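Local coordinates for protein mandalate racemase/muconate lactonizing enzyme (Unidentified, PDB 4E4U) that is a putative racemase or lactonizing-type enzyme of the mandelate racemase/muconate lactonizing family in the enolase superfamily, its substrate being unknown, at residues A[22-26]-A[38-43]. Numbering follows the deposited sequence.
Sequences YWIFV and GEIYSA
Val26 and Gly38 form an antiparallel hydrogen-bonded pair: Val26 N reaches Gly38 O at 2.9 Å, from above the carbonyl plane, and Gly38 N returns to Val26 O within it. Val26 CG2 packs against the Gly38 backbone. Ile40 N then makes a nearly straight bond to Ile24 O. On one face of the sheet, Ile24 CG2 presses on Ile40 CB at 3.9 Å and Val26 CG1 meets Ile40 CD1 at 3.8 Å, the Val26 and Ile40 side chains crossing at about a right angle; Ile54 of helix 47-61 covers all three. On the other face, the Phe25 and Glu39 side chains run alongside each other, in the same direction, as a non-hydrogen-bonded pair. With CG anti to the backbone N (chi1 -177°) and an extended chain, Glu39 carries its carboxylate to the Phe25 ring. There OE1 lies 3.4 Å from Phe25 CE1. Ring and carboxylate planes are turned 67° apart. Glu39 OE2 approaches Trp23 CB at 3.7 Å. Strands 22-30 and 35-40 are the beta hairpin of the three-stranded antiparallel sheet in the enolase-superfamily N-terminal domain; Glu39 reaches from it to the C-terminal domain, where Gly316 N binds OE1 and Gly313 N binds OE2. Past the Ile40 N to Ile24 O bond the chains part, and water takes over. One molecule accepts from Ile24 N and donates to Glu39 OE2 and Ile40 O, filling the place of a direct strand-to-strand bond. Farther out the CA atoms of Tyr22 and Ala43 stand 9.8 Å apart. Here Tyr22, its CG between backbone N and carbonyl carbon (chi1 52°), extends its ring across the gap; its OH touches Ala43 CB and gives its proton to a second water, which donates to Ser42 O.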
loop_
_atom_site.group_PDB
_atom_site.type_symbol
_atom_site.label_atom_id
_atom_site.label_comp_id
_atom_site.label_asym_id
_atom_site.label_seq_id
_atom_site.Cartn_x
_atom_site.Cartn_y
_atom_site.Cartn_z
ATOM N N TYR A 22 27.251 -32.349 18.164
ATOM C CA TYR A 22 28.108 -32.944 17.143
ATOM C C TYR A 22 28.302 -31.966 16.008
ATOM O O TYR A 22 27.463 -31.094 15.781
ATOM C CB TYR A 22 27.532 -34.274 16.612
ATOM C CG TYR A 22 26.097 -34.154 16.163
ATOM C CD1 TYR A 22 25.779 -33.671 14.894
ATOM C CD2 TYR A 22 25.055 -34.483 17.018
ATOM C CE1 TYR A 22 24.460 -33.525 14.491
ATOM C CE2 TYR A 22 23.738 -34.351 16.623
ATOM C CZ TYR A 22 23.444 -33.865 15.366
ATOM O OH TYR A 22 22.128 -33.733 14.996
ATOM N N TRP A 23 29.413 -32.116 15.301
ATOM C CA TRP A 23 29.693 -31.307 14.121
ATOM C C TRP A 23 29.811 -32.214 12.909
ATOM O O TRP A 23 30.430 -33.278 12.976
ATOM C CB TRP A 23 30.977 -30.500 14.316
ATOM C CG TRP A 23 30.908 -29.554 15.480
ATOM C CD1 TRP A 23 29.786 -28.948 15.984
ATOM C CD2 TRP A 23 32.002 -29.120 16.304
ATOM N NE1 TRP A 23 30.121 -28.155 17.059
ATOM C CE2 TRP A 23 31.473 -28.244 17.275
ATOM C CE3 TRP A 23 33.376 -29.385 16.305
ATOM C CZ2 TRP A 23 32.274 -27.641 18.252
ATOM C CZ3 TRP A 23 34.171 -28.776 17.271
ATOM C CH2 TRP A 23 33.618 -27.916 18.228
ATOM N N ILE A 24 29.197 -31.789 11.808
ATOM C CA ILE A 24 29.160 -32.589 10.592
ATOM C C ILE A 24 30.149 -32.044 9.574
ATOM O O ILE A 24 29.922 -30.977 8.998
ATOM C CB ILE A 24 27.751 -32.578 9.965
ATOM C CG1 ILE A 24 26.698 -33.029 10.980
ATOM C CG2 ILE A 24 27.720 -33.463 8.731
ATOM C CD1 ILE A 24 25.265 -32.829 10.499
ATOM N N PHE A 25 31.238 -32.775 9.344
ATOM C CA PHE A 25 32.253 -32.338 8.390
ATOM C C PHE A 25 32.229 -33.189 7.133
ATOM O O PHE A 25 31.949 -34.387 7.191
ATOM C CB PHE A 25 33.657 -32.408 9.007
ATOM C CG PHE A 25 33.823 -31.572 10.245
ATOM C CD1 PHE A 25 33.656 -30.193 10.204
ATOM C CD2 PHE A 25 34.174 -32.165 11.453
ATOM C CE1 PHE A 25 33.818 -29.425 11.349
ATOM C CE2 PHE A 25 34.341 -31.403 12.591
ATOM C CZ PHE A 25 34.158 -30.033 12.544
ATOM N N VAL A 26 32.540 -32.570 6.000
ATOM C CA VAL A 26 32.743 -33.310 4.762
ATOM C C VAL A 26 34.120 -32.987 4.192
ATOM O O VAL A 26 34.582 -31.840 4.264
ATOM C CB VAL A 26 31.641 -32.996 3.722
ATOM C CG1 VAL A 26 30.305 -33.573 4.178
ATOM C CG2 VAL A 26 31.533 -31.490 3.473
ATOM N N GLY A 38 34.531 -28.982 4.478
ATOM C CA GLY A 38 33.358 -28.161 4.709
ATOM C C GLY A 38 32.588 -28.641 5.920
ATOM O O GLY A 38 32.886 -29.706 6.486
ATOM N N GLU A 39 31.600 -27.853 6.327
ATOM C CA GLU A 39 30.769 -28.179 7.475
ATOM C C GLU A 39 29.309 -27.962 7.110
ATOM O O GLU A 39 28.977 -27.035 6.365
ATOM C CB GLU A 39 31.146 -27.338 8.702
ATOM C CG GLU A 39 30.338 -27.713 9.937
ATOM C CD GLU A 39 30.901 -27.192 11.246
ATOM O OE1 GLU A 39 31.964 -26.528 11.259
ATOM O OE2 GLU A 39 30.259 -27.464 12.285
ATOM N N ILE A 40 28.454 -28.838 7.630
ATOM C CA ILE A 40 27.026 -28.817 7.378
ATOM C C ILE A 40 26.286 -28.456 8.660
ATOM O O ILE A 40 26.553 -29.040 9.710
ATOM C CB ILE A 40 26.572 -30.204 6.887
ATOM C CG1 ILE A 40 27.171 -30.477 5.505
ATOM C CG2 ILE A 40 25.051 -30.332 6.890
ATOM C CD1 ILE A 40 27.018 -31.894 5.012
ATOM N N TYR A 41 25.367 -27.490 8.580
ATOM C CA TYR A 41 24.570 -27.096 9.737
ATOM C C TYR A 41 23.132 -27.500 9.463
ATOM O O TYR A 41 22.422 -26.842 8.695
ATOM C CB TYR A 41 24.661 -25.589 9.986
ATOM C CG TYR A 41 24.128 -25.134 11.331
ATOM C CD1 TYR A 41 24.828 -25.409 12.493
ATOM C CD2 TYR A 41 22.947 -24.410 11.438
ATOM C CE1 TYR A 41 24.367 -24.992 13.726
ATOM C CE2 TYR A 41 22.477 -23.981 12.675
ATOM C CZ TYR A 41 23.195 -24.282 13.816
ATOM O OH TYR A 41 22.755 -23.873 15.058
ATOM N N SER A 42 22.713 -28.611 10.061
ATOM C CA SER A 42 21.365 -29.126 9.850
ATOM C C SER A 42 21.072 -30.193 10.884
ATOM O O SER A 42 21.818 -31.167 11.001
ATOM C CB SER A 42 21.246 -29.742 8.455
ATOM O OG SER A 42 19.901 -30.067 8.165
ATOM N N ALA A 43 19.982 -30.022 11.623
ATOM C CA ALA A 43 19.631 -30.977 12.670
ATOM C C ALA A 43 18.147 -31.317 12.696
ATOM O O ALA A 43 17.631 -31.770 13.716
ATOM C CB ALA A 43 20.099 -30.477 14.037
HETATM O O HOH W 1 21.931 -33.630 12.349
HETATM O O HOH W 2 28.118 -29.129 11.976
#